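Local coordinates for aminotransferase class I and II (Streptococcus suis 89/1591, PDB 3P6K), which probably works as a pyridoxal-phosphate-dependent aminotransferase, moving amino groups between amino acids and keto acids, at residues E294-S299 against F367-D372. Residues are numbered along the deposited sequence; the frame is centred on the assembly and turned at random.
Sequences EEPLVS and FLRRFD. With SO4 (sulfate ion), chain H.
In the small domain of this fold-type I aminotransferase, Glu295 and Leu297, in the type I beta turn that links helix 270-294 to edge strand 298-300, meet Arg369 and Leu368 in 367-372, the segment reached by helix 354-368. The polar half is a salt bridge: Arg369 NH1 gives a hydrogen bond to Glu295 OE2 at 2.8 Å, with an N-H...O angle of 154°, and the donor lies on the syn lone pair of that oxygen. Carboxylate and guanidinium planes are 21° apart and Glu295 CD lies at the guanidinium edge, in its plane, so the groups meet edge on, although the second oxygen is held weakly, with Glu295 OE1 3.3 Å from Arg369 NH2. Arg369 CB points away from the turn; the chain folds back at its second and third torsions (59° at the third), bringing the guanidinium to Glu295. Its NE bonds Asp372 OD2 at 2.9 Å, again within the guanidinium plane, while NH2, between the two acids, bonds weakly to both. Ser365 OG also hydrogen-bonds Glu295 OE2.

Beside this network lies the apolar half. Leu297 CD1 reaches both Leu368 CB and Phe371 CB at 4.2 Å, and it also borders the salt-bridge network at Asp372 OD1, 3.5 Å away. Deeper in, Val298 CG1 touches Leu368 CD1 at 3.6 Å, while Phe322 and Ile313 pack on Leu368 from helix 319-330 and the neighbouring strand. With acidic partners at two parts of its edge, the guanidinium probably offsets repulsion between Glu295 and Asp372, and its rotation is restrained.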
# COMPACT_ATOMS: atom_id res chain seq x y z
N GLU B 294 -41.38 7.25 -5.27
CA GLU B 294 -42.34 7.39 -4.18
C GLU B 294 -42.03 8.58 -3.25
O GLU B 294 -42.93 9.09 -2.61
CB GLU B 294 -42.42 6.09 -3.36
CG GLU B 294 -43.06 4.92 -4.12
CD GLU B 294 -42.92 3.55 -3.41
OE1 GLU B 294 -42.33 3.46 -2.31
OE2 GLU B 294 -43.42 2.54 -3.97
N GLU B 295 -40.75 8.97 -3.15
CA GLU B 295 -40.30 10.12 -2.32
C GLU B 295 -40.30 11.42 -3.10
O GLU B 295 -39.43 11.59 -3.96
CB GLU B 295 -38.87 9.95 -1.74
CG GLU B 295 -38.76 9.34 -0.43
CD GLU B 295 -39.52 10.12 0.66
OE1 GLU B 295 -39.58 11.39 0.68
OE2 GLU B 295 -40.11 9.42 1.47
N PRO B 296 -41.23 12.35 -2.79
CA PRO B 296 -41.24 13.65 -3.49
C PRO B 296 -40.05 14.60 -3.23
O PRO B 296 -39.78 15.45 -4.07
CB PRO B 296 -42.56 14.29 -3.03
CG PRO B 296 -42.76 13.74 -1.69
CD PRO B 296 -42.29 12.32 -1.75
N LEU B 297 -39.35 14.46 -2.11
CA LEU B 297 -38.19 15.31 -1.79
C LEU B 297 -36.84 14.78 -2.38
O LEU B 297 -35.80 15.46 -2.24
CB LEU B 297 -38.08 15.49 -0.27
CG LEU B 297 -39.24 16.26 0.40
CD1 LEU B 297 -39.11 16.23 1.94
CD2 LEU B 297 -39.33 17.70 -0.12
N VAL B 298 -36.85 13.62 -3.05
CA VAL B 298 -35.60 13.06 -3.59
C VAL B 298 -35.70 12.77 -5.10
O VAL B 298 -36.76 12.35 -5.62
CB VAL B 298 -35.10 11.82 -2.82
CG1 VAL B 298 -35.15 12.08 -1.29
CG2 VAL B 298 -35.90 10.57 -3.19
N SER B 299 -34.58 13.01 -5.77
CA SER B 299 -34.41 12.76 -7.22
C SER B 299 -32.93 12.54 -7.53
O SER B 299 -32.05 12.93 -6.74
CB SER B 299 -34.95 13.93 -8.04
OG SER B 299 -34.21 15.13 -7.79
N PHE B 367 -37.50 10.27 8.35
CA PHE B 367 -36.72 11.46 8.65
C PHE B 367 -37.08 12.64 7.75
O PHE B 367 -37.21 13.77 8.23
CB PHE B 367 -35.23 11.18 8.55
CG PHE B 367 -34.37 12.30 9.01
CD1 PHE B 367 -34.28 12.60 10.36
CD2 PHE B 367 -33.61 13.04 8.11
CE1 PHE B 367 -33.47 13.63 10.81
CE2 PHE B 367 -32.78 14.07 8.56
CZ PHE B 367 -32.71 14.37 9.91
N LEU B 368 -37.24 12.37 6.45
CA LEU B 368 -37.64 13.39 5.47
C LEU B 368 -39.02 14.03 5.76
O LEU B 368 -39.24 15.14 5.32
CB LEU B 368 -37.58 12.87 4.02
CG LEU B 368 -36.16 12.75 3.43
CD1 LEU B 368 -36.15 11.86 2.19
CD2 LEU B 368 -35.55 14.13 3.14
N ARG B 369 -39.90 13.35 6.49
CA ARG B 369 -41.22 13.89 6.90
C ARG B 369 -41.07 15.15 7.77
O ARG B 369 -41.95 15.99 7.77
CB ARG B 369 -42.10 12.86 7.64
CG ARG B 369 -42.36 11.48 6.99
CD ARG B 369 -43.30 11.45 5.78
NE ARG B 369 -42.91 12.29 4.62
CZ ARG B 369 -42.09 11.95 3.61
NH1 ARG B 369 -41.47 10.76 3.54
NH2 ARG B 369 -41.86 12.86 2.64
N ARG B 370 -39.95 15.29 8.50
CA ARG B 370 -39.65 16.51 9.28
C ARG B 370 -39.56 17.81 8.45
O ARG B 370 -39.62 18.89 9.02
CB ARG B 370 -38.32 16.37 10.03
CG ARG B 370 -38.34 15.32 11.14
CD ARG B 370 -36.96 14.75 11.41
NE ARG B 370 -36.08 15.54 12.27
CZ ARG B 370 -35.50 15.15 13.41
NH1 ARG B 370 -35.65 13.92 13.93
NH2 ARG B 370 -34.72 16.01 14.06
N PHE B 371 -39.38 17.67 7.13
CA PHE B 371 -39.24 18.78 6.18
C PHE B 371 -40.48 19.07 5.34
O PHE B 371 -40.41 19.92 4.47
CB PHE B 371 -38.03 18.52 5.27
CG PHE B 371 -36.77 18.35 6.04
CD1 PHE B 371 -36.06 19.47 6.47
CD2 PHE B 371 -36.33 17.09 6.41
CE1 PHE B 371 -34.89 19.32 7.24
CE2 PHE B 371 -35.16 16.94 7.18
CZ PHE B 371 -34.44 18.05 7.59
N ASP B 372 -41.60 18.38 5.58
CA ASP B 372 -42.82 18.67 4.83
C ASP B 372 -43.51 19.89 5.45
O ASP B 372 -43.43 20.12 6.66
CB ASP B 372 -43.76 17.46 4.79
CG ASP B 372 -43.16 16.29 4.02
OD1 ASP B 372 -42.50 16.45 2.96
OD2 ASP B 372 -43.38 15.16 4.48
S SO4 H . -37.75 11.11 13.09
O1 SO4 H . -37.64 10.46 11.79
O2 SO4 H . -36.45 11.47 13.63
O3 SO4 H . -38.61 12.30 13.00
O4 SO4 H . -38.38 10.20 14.03